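Local coordinates for protein NADP-dependent alcohol dehydrogenase 6 (PDB 1PIW) that reduces a broad range of aromatic and aliphatic aldehydes to the corresponding alcohols with NADPH, as a zinc-dependent medium-chain dehydrogenase working as a homodimer, at residues P160-G165 with K305-L310; G165-S170 with S299-I304; P148-I153 with Q309-V314; G94-S99 with D109-C114; P154-A159 with I321-L326. All blocks are in the same frame, centred on the assembly; numbering follows the deposited sequence.

Contact 1. Residues P160-G165 with K305-L310; sequences PLLCGG and KELNQL. With ZN (zinc ion), chain D.
Leu310 and Leu307, one helical turn apart, press their methyl groups against the first turn of helix 161-174 at Leu161, Leu162 and Gly165. The short helix axes cross at 102° and come within 10.2 Å of each other. The tighter end lies at Gly165. There CD2 of Leu310 rests 3.7 Å from the carbonyl carbon of Gly165, an approach to bare backbone that a residue without a side chain allows. The same methyl packs against CB of Leu161 at 4.3 Å. Leu310 carries CG anti to its backbone N (chi1 179°), which directs the branch across to the neighbouring helix. Leu307 splits its fork between two carbonyls, with CD1 4.1 Å from Leu161 O and CD2 4.0 Å from Leu162 O. CD2 of Leu307 also meets CD2 of Leu162. Branched, flexible leucine suits this uneven surface of methyls and backbone. Away from this interface packing is looser: Lys305 is exposed, Asn308 and Gln309 are partly so, and none of the three reaches segment 160-165. Glu306 is buried but turns elsewhere, forming a salt bridge with Arg174. Within the first segment, the amides of Cys163 and Gly165 reach Pro160 O from opposite faces of its plane, the latter in a wide pi-type turn. Cys163 points away from segment 305-310, and its SG binds zinc at 2.4 Å. With Cys46 and His68 completing the protein ligands, this is the catalytic zinc site of the zinc-containing alcohol dehydrogenases, carried here on a helix start backed by leucines.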
# COMPACT_ATOMS: atom_id res chain seq x y z
N PRO A 160 -10.28 -26.82 1.47
CA PRO A 160 -9.27 -25.80 1.78
C PRO A 160 -9.42 -24.49 1.03
O PRO A 160 -9.10 -23.43 1.56
CB PRO A 160 -7.97 -26.50 1.43
CG PRO A 160 -8.27 -27.93 1.78
CD PRO A 160 -9.64 -28.11 1.17
N LEU A 161 -9.90 -24.56 -0.20
CA LEU A 161 -10.08 -23.36 -1.02
C LEU A 161 -11.01 -22.40 -0.32
O LEU A 161 -10.84 -21.19 -0.40
CB LEU A 161 -10.69 -23.73 -2.37
CG LEU A 161 -9.96 -24.74 -3.26
CD1 LEU A 161 -10.85 -25.09 -4.45
CD2 LEU A 161 -8.64 -24.17 -3.72
N LEU A 162 -11.99 -22.96 0.38
CA LEU A 162 -13.01 -22.20 1.07
C LEU A 162 -12.53 -21.11 2.02
O LEU A 162 -13.31 -20.26 2.44
CB LEU A 162 -13.93 -23.17 1.80
CG LEU A 162 -14.63 -24.15 0.84
CD1 LEU A 162 -15.41 -25.20 1.61
CD2 LEU A 162 -15.55 -23.37 -0.10
N CYS A 163 -11.24 -21.12 2.36
CA CYS A 163 -10.67 -20.09 3.23
C CYS A 163 -9.20 -19.84 2.92
O CYS A 163 -8.81 -18.77 2.44
CB CYS A 163 -10.80 -20.44 4.70
SG CYS A 163 -10.09 -19.12 5.70
N GLY A 164 -8.37 -20.83 3.23
CA GLY A 164 -6.96 -20.68 2.95
C GLY A 164 -6.80 -20.22 1.52
O GLY A 164 -6.06 -19.27 1.24
N GLY A 165 -7.51 -20.89 0.61
CA GLY A 165 -7.43 -20.54 -0.80
C GLY A 165 -7.98 -19.15 -1.07
O GLY A 165 -7.26 -18.26 -1.53
N LYS A 305 -18.19 -13.65 -4.03
CA LYS A 305 -18.11 -13.58 -5.48
C LYS A 305 -16.77 -14.19 -5.88
O LYS A 305 -16.70 -15.13 -6.68
CB LYS A 305 -18.21 -12.11 -5.92
CG LYS A 305 -17.87 -11.84 -7.38
CD LYS A 305 -18.14 -10.37 -7.70
CE LYS A 305 -17.58 -9.91 -9.05
NZ LYS A 305 -16.10 -9.68 -9.07
N GLU A 306 -15.70 -13.64 -5.29
CA GLU A 306 -14.36 -14.13 -5.55
C GLU A 306 -14.29 -15.61 -5.20
O GLU A 306 -13.65 -16.38 -5.90
CB GLU A 306 -13.34 -13.36 -4.72
CG GLU A 306 -13.34 -11.87 -5.03
CD GLU A 306 -12.48 -11.06 -4.08
OE1 GLU A 306 -12.71 -11.16 -2.86
OE2 GLU A 306 -11.59 -10.33 -4.55
N LEU A 307 -14.97 -16.01 -4.13
CA LEU A 307 -14.95 -17.42 -3.74
C LEU A 307 -15.52 -18.32 -4.81
O LEU A 307 -15.06 -19.45 -5.00
CB LEU A 307 -15.72 -17.64 -2.43
CG LEU A 307 -15.58 -19.08 -1.91
CD1 LEU A 307 -14.18 -19.60 -2.15
CD2 LEU A 307 -15.90 -19.11 -0.42
N ASN A 308 -16.53 -17.84 -5.53
CA ASN A 308 -17.12 -18.64 -6.59
C ASN A 308 -16.16 -18.58 -7.77
O ASN A 308 -15.94 -19.57 -8.46
CB ASN A 308 -18.50 -18.11 -6.96
CG ASN A 308 -19.57 -18.55 -5.97
OD1 ASN A 308 -19.77 -19.75 -5.73
ND2 ASN A 308 -20.27 -17.58 -5.38
N GLN A 309 -15.57 -17.41 -7.99
CA GLN A 309 -14.59 -17.26 -9.07
C GLN A 309 -13.45 -18.29 -8.94
O GLN A 309 -13.03 -18.91 -9.92
CB GLN A 309 -13.98 -15.85 -9.04
CG GLN A 309 -14.84 -14.77 -9.64
CD GLN A 309 -14.18 -13.41 -9.54
OE1 GLN A 309 -12.95 -13.32 -9.48
NE2 GLN A 309 -14.99 -12.35 -9.52
N LEU A 310 -12.95 -18.46 -7.71
CA LEU A 310 -11.87 -19.40 -7.44
C LEU A 310 -12.37 -20.81 -7.70
O LEU A 310 -11.75 -21.58 -8.43
CB LEU A 310 -11.40 -19.26 -5.99
CG LEU A 310 -10.27 -20.22 -5.57
CD1 LEU A 310 -9.11 -20.06 -6.53
CD2 LEU A 310 -9.80 -19.93 -4.16
ZN ZN D . -8.78 -19.45 7.70

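Contact 2. Residues G165-S170 with S299-I304; sequences GLTVYS and SALGSI
Leu301 and Gly302 belong to an irregular loop that runs close beside helix 161-174, the CA of Leu301 lying 4.7 Å from that of Thr167 and the CA of Gly302 4.9 Å from that of Ser170. Leu166 holds CG anti to its backbone N (chi1 176°) and spreads its fork over Gly302. Its CD2 meets Gly302 N at 3.4 Å, while CD1 reaches on to Ser303 O at 3.9 Å. Glycine fits here because the leucine branch occupies the side on which a CB would project. An alanine in place of Leu166 would remove the whole fork and would probably open a gap over Gly302, leaving the loop freer to shift. Ser170 is small enough to pack its OG 3.4 Å from Gly302 CA, and that hydroxyl hydrogen-bonds to Glu306. Glu306 also bonds to Ser303 N, while Ser303 caps the start of helix 304-316 with its own side chain: a capping box. One residue earlier in the loop, Leu301 and Thr167 cross obliquely, CD2 to OG1 at 4.2 Å. Ser299 OG bonds to Ala300 O within the loop. Thr167, Ser299, Ala300 and Leu301 all line the NADP pocket, so this is the cofactor-binding cleft of a medium-chain dehydrogenase.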
# COMPACT_ATOMS: atom_id res chain seq x y z
N GLY A 165 -7.51 -20.89 0.61
CA GLY A 165 -7.43 -20.54 -0.80
C GLY A 165 -7.98 -19.15 -1.07
O GLY A 165 -7.26 -18.26 -1.53
N LEU A 166 -9.26 -18.96 -0.79
CA LEU A 166 -9.89 -17.67 -1.01
C LEU A 166 -9.05 -16.53 -0.44
O LEU A 166 -9.02 -15.44 -1.00
CB LEU A 166 -11.27 -17.65 -0.38
CG LEU A 166 -11.96 -16.30 -0.49
CD1 LEU A 166 -12.14 -16.01 -1.94
CD2 LEU A 166 -13.29 -16.32 0.24
N THR A 167 -8.36 -16.80 0.66
CA THR A 167 -7.54 -15.77 1.31
C THR A 167 -6.37 -15.23 0.49
O THR A 167 -5.98 -14.06 0.68
CB THR A 167 -7.05 -16.27 2.69
OG1 THR A 167 -8.10 -16.12 3.65
CG2 THR A 167 -5.85 -15.48 3.16
N VAL A 168 -5.81 -16.06 -0.40
CA VAL A 168 -4.71 -15.64 -1.28
C VAL A 168 -5.31 -15.19 -2.58
O VAL A 168 -4.79 -14.32 -3.27
CB VAL A 168 -3.78 -16.77 -1.72
CG1 VAL A 168 -2.35 -16.28 -1.68
CG2 VAL A 168 -4.01 -18.01 -0.90
N TYR A 169 -6.41 -15.83 -2.94
CA TYR A 169 -7.06 -15.51 -4.19
C TYR A 169 -7.54 -14.07 -4.24
O TYR A 169 -7.29 -13.37 -5.21
CB TYR A 169 -8.21 -16.47 -4.48
CG TYR A 169 -8.91 -16.14 -5.78
CD1 TYR A 169 -8.18 -16.02 -6.96
CD2 TYR A 169 -10.28 -15.92 -5.82
CE1 TYR A 169 -8.80 -15.69 -8.16
CE2 TYR A 169 -10.91 -15.58 -7.01
CZ TYR A 169 -10.17 -15.47 -8.17
OH TYR A 169 -10.80 -15.11 -9.34
N SER A 170 -8.21 -13.63 -3.19
CA SER A 170 -8.72 -12.27 -3.17
C SER A 170 -7.62 -11.23 -3.40
O SER A 170 -7.73 -10.39 -4.29
CB SER A 170 -9.45 -11.99 -1.86
OG SER A 170 -10.41 -10.97 -2.06
N SER A 299 -4.85 -7.89 4.14
CA SER A 299 -6.07 -8.36 3.48
C SER A 299 -6.81 -9.44 4.25
O SER A 299 -6.20 -10.33 4.86
CB SER A 299 -5.75 -8.88 2.08
OG SER A 299 -6.89 -9.47 1.48
N ALA A 300 -8.14 -9.37 4.23
CA ALA A 300 -9.00 -10.33 4.92
C ALA A 300 -9.33 -11.48 4.00
O ALA A 300 -8.60 -11.76 3.03
CB ALA A 300 -10.27 -9.66 5.33
N LEU A 301 -10.43 -12.16 4.30
CA LEU A 301 -10.84 -13.28 3.47
C LEU A 301 -11.21 -12.64 2.14
O LEU A 301 -10.88 -11.47 1.87
CB LEU A 301 -12.09 -13.94 4.05
CG LEU A 301 -12.16 -14.02 5.58
CD1 LEU A 301 -13.59 -14.04 6.03
CD2 LEU A 301 -11.41 -15.24 6.08
N GLY A 302 -11.91 -13.39 1.31
CA GLY A 302 -12.33 -12.84 0.04
C GLY A 302 -13.83 -12.67 0.07
O GLY A 302 -14.49 -13.02 1.04
N SER A 303 -14.37 -12.10 -1.00
CA SER A 303 -15.80 -11.92 -1.12
C SER A 303 -16.33 -13.27 -1.58
O SER A 303 -15.56 -14.10 -2.07
CB SER A 303 -16.10 -10.89 -2.20
OG SER A 303 -15.64 -11.36 -3.45
N ILE A 304 -17.62 -13.49 -1.41
CA ILE A 304 -18.20 -14.75 -1.85
C ILE A 304 -18.13 -14.81 -3.39
O ILE A 304 -17.99 -15.88 -3.98
CB ILE A 304 -19.67 -14.90 -1.34
CG1 ILE A 304 -20.33 -13.51 -1.18
CG2 ILE A 304 -19.67 -15.60 0.04
CD1 ILE A 304 -20.26 -12.56 -2.44

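Contact 3. Residues P148-I153 with Q309-V314; sequences PIPENI and QLLKLV
Pro150 and Ile153, the ends of a type I beta turn, lie against helix 304-316 at Leu311 and Val314. Followed from its start, the helical segment first shows Leu310 turned to other neighbours, Tyr169 and Ile198. Leu311 then carries most of the contact. CG lies anti to its carbonyl carbon (chi1 -81°), and from it the two methyls meet different parts of the loop. CD1 meets Ile149 CD1 at 4.1 Å and Pro150 CD at 3.7 Å, the proline ring and the leucine crossing at about a right angle. CD2 meets Ile153 CD1 at 4.1 Å, again roughly perpendicular. Even the backbone of Leu311 is covered, since Pro150 CG lies 3.4 Å from its carbonyl O. Lys312 points away and pairs with Glu316, as suits the exposed flank of the helix. A turn further on, Val314 offers CG1 to Ile153 CD1 at 4.3 Å. The loop keeps its shape through the bond from Ile153 N to Pro150 O, and the proline ring offers a rigid apolar edge to Leu311. Between the two segments the contact is apolar burial, which imposes no strict orientation; a directional bond runs from Asn152 ND2 to Ser315 O, just beyond.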
# COMPACT_ATOMS: atom_id res chain seq x y z
N PRO A 148 -21.80 -23.26 -4.00
CA PRO A 148 -21.96 -24.57 -4.63
C PRO A 148 -20.56 -25.08 -4.92
O PRO A 148 -19.65 -24.31 -5.22
CB PRO A 148 -22.72 -24.25 -5.92
CG PRO A 148 -23.35 -22.90 -5.65
CD PRO A 148 -22.27 -22.19 -4.91
N ILE A 149 -20.35 -26.39 -4.83
CA ILE A 149 -19.03 -26.91 -5.11
C ILE A 149 -19.07 -27.48 -6.52
O ILE A 149 -19.86 -28.38 -6.81
CB ILE A 149 -18.66 -28.03 -4.13
CG1 ILE A 149 -18.96 -27.59 -2.69
CG2 ILE A 149 -17.20 -28.40 -4.32
CD1 ILE A 149 -18.34 -26.27 -2.28
N PRO A 150 -18.25 -26.94 -7.43
CA PRO A 150 -18.22 -27.44 -8.81
C PRO A 150 -18.18 -28.97 -8.80
O PRO A 150 -17.35 -29.57 -8.13
CB PRO A 150 -16.95 -26.82 -9.37
CG PRO A 150 -16.94 -25.50 -8.71
CD PRO A 150 -17.31 -25.82 -7.27
N GLU A 151 -19.10 -29.58 -9.54
CA GLU A 151 -19.18 -31.03 -9.60
C GLU A 151 -17.85 -31.77 -9.72
O GLU A 151 -17.71 -32.85 -9.16
CB GLU A 151 -20.07 -31.48 -10.77
CG GLU A 151 -21.57 -31.60 -10.46
CD GLU A 151 -22.37 -32.17 -11.64
OE1 GLU A 151 -21.93 -33.20 -12.23
OE2 GLU A 151 -23.45 -31.61 -11.98
N ASN A 152 -16.87 -31.19 -10.43
CA ASN A 152 -15.60 -31.88 -10.63
C ASN A 152 -14.43 -31.64 -9.67
O ASN A 152 -13.28 -31.86 -10.04
CB ASN A 152 -15.10 -31.66 -12.05
CG ASN A 152 -14.74 -30.22 -12.32
OD1 ASN A 152 -15.56 -29.33 -12.12
ND2 ASN A 152 -13.51 -29.99 -12.78
N ILE A 153 -14.71 -31.20 -8.45
CA ILE A 153 -13.62 -31.00 -7.49
C ILE A 153 -13.80 -31.94 -6.31
O ILE A 153 -14.76 -31.84 -5.56
CB ILE A 153 -13.57 -29.57 -6.93
CG1 ILE A 153 -13.75 -28.54 -8.04
CG2 ILE A 153 -12.24 -29.35 -6.26
CD1 ILE A 153 -13.76 -27.11 -7.52
N GLN A 309 -15.57 -17.41 -7.99
CA GLN A 309 -14.59 -17.26 -9.07
C GLN A 309 -13.45 -18.29 -8.94
O GLN A 309 -13.03 -18.91 -9.92
CB GLN A 309 -13.98 -15.85 -9.04
CG GLN A 309 -14.84 -14.77 -9.64
CD GLN A 309 -14.18 -13.41 -9.54
OE1 GLN A 309 -12.95 -13.32 -9.48
NE2 GLN A 309 -14.99 -12.35 -9.52
N LEU A 310 -12.95 -18.46 -7.71
CA LEU A 310 -11.87 -19.40 -7.44
C LEU A 310 -12.37 -20.81 -7.70
O LEU A 310 -11.75 -21.58 -8.43
CB LEU A 310 -11.40 -19.26 -5.99
CG LEU A 310 -10.27 -20.22 -5.57
CD1 LEU A 310 -9.11 -20.06 -6.53
CD2 LEU A 310 -9.80 -19.93 -4.16
N LEU A 311 -13.50 -21.15 -7.09
CA LEU A 311 -14.04 -22.47 -7.28
C LEU A 311 -14.15 -22.76 -8.77
O LEU A 311 -13.93 -23.89 -9.21
CB LEU A 311 -15.40 -22.61 -6.60
CG LEU A 311 -15.33 -22.88 -5.11
CD1 LEU A 311 -16.69 -23.30 -4.62
CD2 LEU A 311 -14.32 -23.98 -4.86
N LYS A 312 -14.49 -21.74 -9.54
CA LYS A 312 -14.61 -21.91 -10.99
C LYS A 312 -13.25 -22.24 -11.59
O LYS A 312 -13.10 -23.21 -12.33
CB LYS A 312 -15.17 -20.63 -11.62
CG LYS A 312 -15.28 -20.64 -13.14
CD LYS A 312 -15.78 -19.29 -13.63
CE LYS A 312 -15.89 -19.24 -15.14
NZ LYS A 312 -17.01 -20.07 -15.64
N LEU A 313 -12.25 -21.43 -11.25
CA LEU A 313 -10.90 -21.61 -11.74
C LEU A 313 -10.32 -22.97 -11.40
O LEU A 313 -9.89 -23.71 -12.28
CB LEU A 313 -10.00 -20.53 -11.17
CG LEU A 313 -8.52 -20.75 -11.40
CD1 LEU A 313 -8.25 -21.00 -12.86
CD2 LEU A 313 -7.76 -19.53 -10.93
N VAL A 314 -10.29 -23.31 -10.12
CA VAL A 314 -9.75 -24.60 -9.72
C VAL A 314 -10.45 -25.70 -10.51
O VAL A 314 -9.81 -26.65 -10.96
CB VAL A 314 -9.95 -24.85 -8.22
CG1 VAL A 314 -9.60 -26.29 -7.88
CG2 VAL A 314 -9.07 -23.89 -7.43

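Contact 4. Residues G94-S99 with D109-C114; sequences GAQVFS and DNEPYC. With ZN (zinc ion), chain C.
Gln96 reaches across to the backbone of Glu111 and Pro112, while Ser99 sits against Glu111 and Cys114, at the base of the lobe that carries the structural zinc of this alcohol dehydrogenase family. The Gln96 chain is extended, with CG anti to the backbone N, and this length brings its amide between two carbonyls. NE2 donates to Glu111 O at 2.8 Å in a bent bond (134° at hydrogen) and to Phe98 O, also at 2.8 Å, more directly (160°). Phe98 O lies in the plane of the Gln96 amide, whereas Glu111 O is tilted from it; in both bonds the nitrogen stands above the plane of the carbonyl it meets. Gripped twice, the amide should be hard to turn. Its OE1 lies against Pro112, 3.0 Å from CA and 3.7 Å from the ring CG of that proline. A leucine in place of Gln96 would probably leave the carbonyls of Glu111 and Phe98 without this shared donor, weakening the tie between the segments. In the weakly bonded strand 96-98, Val97 and Phe98 both face Val118, a classic beta bulge. Glu111 starts toward segment 94-99 but bends at chi2 (-94°), and its carboxylate leads away to bond with His144. CB of Glu111 stays 3.3 Å from Ser99 OG. Serine is small enough to fit between Glu111 and Cys114, its OG lying 3.2 Å from Cys114 CB. Cys100, Cys103 and Cys106 supply three zinc ligands; the fourth is Cys114, whose SG, anti to its backbone N, binds the metal at 2.4 Å.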
# COMPACT_ATOMS: atom_id res chain seq x y z
N GLY A 94 -16.99 -21.12 4.08
CA GLY A 94 -15.64 -20.79 4.48
C GLY A 94 -15.54 -20.08 5.81
O GLY A 94 -16.27 -20.38 6.76
N ALA A 95 -14.64 -19.11 5.89
CA ALA A 95 -14.42 -18.38 7.12
C ALA A 95 -15.50 -17.40 7.50
O ALA A 95 -15.85 -17.34 8.66
CB ALA A 95 -13.09 -17.68 7.08
N GLN A 96 -16.03 -16.63 6.56
CA GLN A 96 -17.09 -15.69 6.94
C GLN A 96 -18.42 -16.44 6.98
O GLN A 96 -18.61 -17.43 6.27
CB GLN A 96 -17.20 -14.50 5.97
CG GLN A 96 -17.94 -13.33 6.60
CD GLN A 96 -17.95 -12.09 5.75
OE1 GLN A 96 -17.00 -11.80 5.04
NE2 GLN A 96 -19.03 -11.32 5.84
N VAL A 97 -19.36 -15.97 7.79
CA VAL A 97 -20.61 -16.68 7.95
C VAL A 97 -21.80 -15.73 8.06
O VAL A 97 -22.96 -16.15 8.18
CB VAL A 97 -20.48 -17.56 9.21
CG1 VAL A 97 -21.02 -16.84 10.42
CG2 VAL A 97 -21.11 -18.89 8.98
N PHE A 98 -21.50 -14.44 8.00
CA PHE A 98 -22.54 -13.42 8.12
C PHE A 98 -22.08 -12.02 7.77
O PHE A 98 -20.91 -11.67 7.93
CB PHE A 98 -23.13 -13.40 9.52
CG PHE A 98 -24.24 -12.41 9.68
CD1 PHE A 98 -25.50 -12.68 9.15
CD2 PHE A 98 -24.01 -11.18 10.28
CE1 PHE A 98 -26.52 -11.75 9.22
CE2 PHE A 98 -25.03 -10.23 10.36
CZ PHE A 98 -26.29 -10.52 9.82
N SER A 99 -23.03 -11.21 7.30
CA SER A 99 -22.77 -9.83 6.90
C SER A 99 -24.10 -9.09 6.92
O SER A 99 -25.16 -9.71 6.76
CB SER A 99 -22.17 -9.84 5.50
OG SER A 99 -21.59 -8.59 5.20
N ASP A 109 -19.57 -6.10 -2.95
CA ASP A 109 -18.76 -7.30 -2.80
C ASP A 109 -17.52 -7.12 -1.94
O ASP A 109 -16.40 -7.41 -2.36
CB ASP A 109 -18.37 -7.83 -4.18
CG ASP A 109 -19.57 -8.12 -5.05
OD1 ASP A 109 -20.41 -8.97 -4.64
OD2 ASP A 109 -19.69 -7.49 -6.13
N ASN A 110 -17.75 -6.65 -0.73
CA ASN A 110 -16.68 -6.45 0.24
C ASN A 110 -17.18 -6.80 1.63
O ASN A 110 -16.80 -6.18 2.62
CB ASN A 110 -16.18 -5.00 0.19
CG ASN A 110 -15.27 -4.74 -1.00
OD1 ASN A 110 -14.28 -5.45 -1.20
ND2 ASN A 110 -15.59 -3.73 -1.79
N GLU A 111 -18.02 -7.83 1.68
CA GLU A 111 -18.59 -8.27 2.93
C GLU A 111 -17.55 -8.71 3.95
O GLU A 111 -17.86 -8.83 5.12
CB GLU A 111 -19.59 -9.39 2.70
CG GLU A 111 -19.11 -10.51 1.81
CD GLU A 111 -19.51 -10.31 0.37
OE1 GLU A 111 -18.79 -9.59 -0.35
OE2 GLU A 111 -20.55 -10.87 -0.04
N PRO A 112 -16.32 -8.99 3.51
CA PRO A 112 -15.36 -9.39 4.54
C PRO A 112 -15.03 -8.18 5.39
O PRO A 112 -14.56 -8.30 6.51
CB PRO A 112 -14.16 -9.85 3.73
CG PRO A 112 -14.77 -10.39 2.50
CD PRO A 112 -15.82 -9.36 2.17
N TYR A 113 -15.30 -7.00 4.84
CA TYR A 113 -15.02 -5.73 5.51
C TYR A 113 -16.30 -5.04 6.00
O TYR A 113 -16.32 -3.83 6.20
CB TYR A 113 -14.26 -4.80 4.56
CG TYR A 113 -13.10 -5.48 3.90
CD1 TYR A 113 -13.30 -6.35 2.83
CD2 TYR A 113 -11.81 -5.35 4.40
CE1 TYR A 113 -12.23 -7.08 2.29
CE2 TYR A 113 -10.75 -6.06 3.88
CZ TYR A 113 -10.96 -6.93 2.83
OH TYR A 113 -9.91 -7.65 2.32
N CYS A 114 -17.36 -5.82 6.17
CA CYS A 114 -18.61 -5.25 6.64
C CYS A 114 -18.51 -4.99 8.13
O CYS A 114 -17.82 -5.69 8.85
CB CYS A 114 -19.78 -6.20 6.37
SG CYS A 114 -21.29 -5.76 7.28
ZN ZN C . -22.49 -4.81 5.37

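Contact 5. Residues P154-A159 with I321-L326; sequences PSHLAA and IWVETL
His156 and Ile321 each hold a first side-chain branch between the backbone N and the carbonyl carbon: CG of the histidine at chi1 75°, CG1 of the isoleucine at 58°. From there the histidine ring approaches Thr325, its CD2 lying 4.0 Å from CG2 of that threonine. Ile321 brings CD1 up to the backbone of helix 155-158, 3.7 Å from Leu157 O. Between them stands Val323, with CG2 3.6 Å from His156 O, a carbonyl that is also hydrogen-bonded to the hydroxyl of Thr350. Here a short helix lies against strand 323-327, which pairs in parallel with strand 348-352 in the mixed sheet that also holds strands 35-45, 70-77 and 90-93 of the GroES-like catalytic domain. Side chains alternate into the strand: Val323 and Thr325 point to the helix, Glu324 away, as does Trp322 just before it, and Glu324 forms a salt bridge with Arg339. Beta-branched valine and threonine suit this extended backbone, the threonine standing at the solvent-exposed end and the isoleucine at the buried one. Leu157 fills the space between helix and strand, its CD1 4.2 Å from Val323 CB and its CG 4.3 Å from Ile321 CG1. The same CD1 also lies over one face of the His156 ring, offset toward the rim. Ala158 points the other way, where its small methyl touches Ile149 and Ile153.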
# COMPACT_ATOMS: atom_id res chain seq x y z
N PRO A 154 -12.87 -32.86 -6.12
CA PRO A 154 -12.99 -33.78 -5.00
C PRO A 154 -13.20 -32.99 -3.71
O PRO A 154 -12.47 -32.03 -3.45
CB PRO A 154 -11.65 -34.50 -5.01
CG PRO A 154 -11.24 -34.46 -6.44
CD PRO A 154 -11.60 -33.07 -6.85
N SER A 155 -14.17 -33.37 -2.89
CA SER A 155 -14.41 -32.65 -1.64
C SER A 155 -13.17 -32.34 -0.81
O SER A 155 -13.01 -31.22 -0.34
CB SER A 155 -15.41 -33.41 -0.78
OG SER A 155 -16.70 -33.28 -1.32
N HIS A 156 -12.28 -33.31 -0.65
CA HIS A 156 -11.08 -33.09 0.15
C HIS A 156 -10.11 -32.10 -0.48
O HIS A 156 -9.16 -31.64 0.16
CB HIS A 156 -10.37 -34.42 0.44
CG HIS A 156 -9.62 -34.99 -0.72
ND1 HIS A 156 -10.21 -35.28 -1.93
CD2 HIS A 156 -8.32 -35.34 -0.85
CE1 HIS A 156 -9.31 -35.78 -2.75
NE2 HIS A 156 -8.15 -35.83 -2.12
N LEU A 157 -10.36 -31.75 -1.74
CA LEU A 157 -9.53 -30.79 -2.47
C LEU A 157 -10.26 -29.46 -2.66
O LEU A 157 -9.67 -28.46 -3.06
CB LEU A 157 -9.13 -31.35 -3.83
CG LEU A 157 -7.79 -32.10 -3.93
CD1 LEU A 157 -7.58 -32.97 -2.72
CD2 LEU A 157 -7.79 -32.93 -5.18
N ALA A 158 -11.56 -29.47 -2.39
CA ALA A 158 -12.36 -28.27 -2.53
C ALA A 158 -12.34 -27.49 -1.23
O ALA A 158 -12.15 -26.27 -1.23
CB ALA A 158 -13.79 -28.64 -2.89
N ALA A 159 -12.53 -28.21 -0.13
CA ALA A 159 -12.58 -27.62 1.20
C ALA A 159 -11.58 -26.52 1.51
O ALA A 159 -11.96 -25.39 1.79
CB ALA A 159 -12.49 -28.72 2.23
N ILE A 321 -4.68 -29.23 -5.26
CA ILE A 321 -3.81 -28.78 -4.18
C ILE A 321 -3.27 -29.92 -3.37
O ILE A 321 -3.73 -31.06 -3.47
CB ILE A 321 -4.52 -27.82 -3.22
CG1 ILE A 321 -5.75 -28.51 -2.63
CG2 ILE A 321 -4.91 -26.55 -3.94
CD1 ILE A 321 -6.42 -27.71 -1.54
N TRP A 322 -2.29 -29.61 -2.53
CA TRP A 322 -1.66 -30.62 -1.70
C TRP A 322 -2.35 -30.78 -0.35
O TRP A 322 -2.20 -29.96 0.56
CB TRP A 322 -0.19 -30.26 -1.51
CG TRP A 322 0.62 -30.28 -2.78
CD1 TRP A 322 0.21 -29.92 -4.02
CD2 TRP A 322 2.02 -30.56 -2.89
NE1 TRP A 322 1.26 -29.95 -4.90
CE2 TRP A 322 2.39 -30.34 -4.24
CE3 TRP A 322 3.01 -30.98 -1.99
CZ2 TRP A 322 3.69 -30.52 -4.71
CZ3 TRP A 322 4.32 -31.16 -2.45
CH2 TRP A 322 4.65 -30.93 -3.81
N VAL A 323 -3.11 -31.87 -0.23
CA VAL A 323 -3.86 -32.19 0.98
C VAL A 323 -3.57 -33.60 1.52
O VAL A 323 -3.30 -34.53 0.77
CB VAL A 323 -5.38 -32.10 0.71
CG1 VAL A 323 -6.16 -32.60 1.90
CG2 VAL A 323 -5.75 -30.68 0.42
N GLU A 324 -3.61 -33.74 2.84
CA GLU A 324 -3.43 -35.03 3.46
C GLU A 324 -4.74 -35.21 4.19
O GLU A 324 -5.36 -34.22 4.58
CB GLU A 324 -2.26 -35.03 4.44
CG GLU A 324 -2.12 -36.34 5.22
CD GLU A 324 -0.78 -36.46 5.94
OE1 GLU A 324 -0.63 -37.41 6.74
OE2 GLU A 324 0.12 -35.61 5.72
N THR A 325 -5.20 -36.43 4.37
CA THR A 325 -6.47 -36.60 5.04
C THR A 325 -6.36 -37.36 6.35
O THR A 325 -5.56 -38.27 6.49
CB THR A 325 -7.52 -37.26 4.12
OG1 THR A 325 -6.97 -38.44 3.54
CG2 THR A 325 -7.90 -36.31 3.02
N LEU A 326 -7.19 -36.93 7.30
CA LEU A 326 -7.25 -37.48 8.64
C LEU A 326 -8.72 -37.60 8.99
O LEU A 326 -9.53 -36.78 8.57
CB LEU A 326 -6.58 -36.53 9.62
CG LEU A 326 -5.11 -36.24 9.34
CD1 LEU A 326 -4.61 -35.12 10.21
CD2 LEU A 326 -4.34 -37.49 9.60

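In the fold
Contacts 1 and 2, centred 6 Å apart, follow one another along helix 161-174 and share Gly165; the first brings the catalytic zinc ligand Cys163, the second part of the wall of the NADP pocket. Contact 3 continues along helix 304-316 from contact 1, where Leu161 CD1 meets Leu311 CD2 at 3.7 Å. Contact 4 joins the structural zinc lobe to this centre: Tyr113 OH lies 3.1 Å from Ala300 N of contact 2, and Ala95 CB touches Cys163 SG at 3.6 Å. Contact 5 lies on the other side of the chain's centre, about 23 Å from contact 4 between centres, yet its Val323 side chain comes within about 4 Å of that of the NADP-binding Arg348.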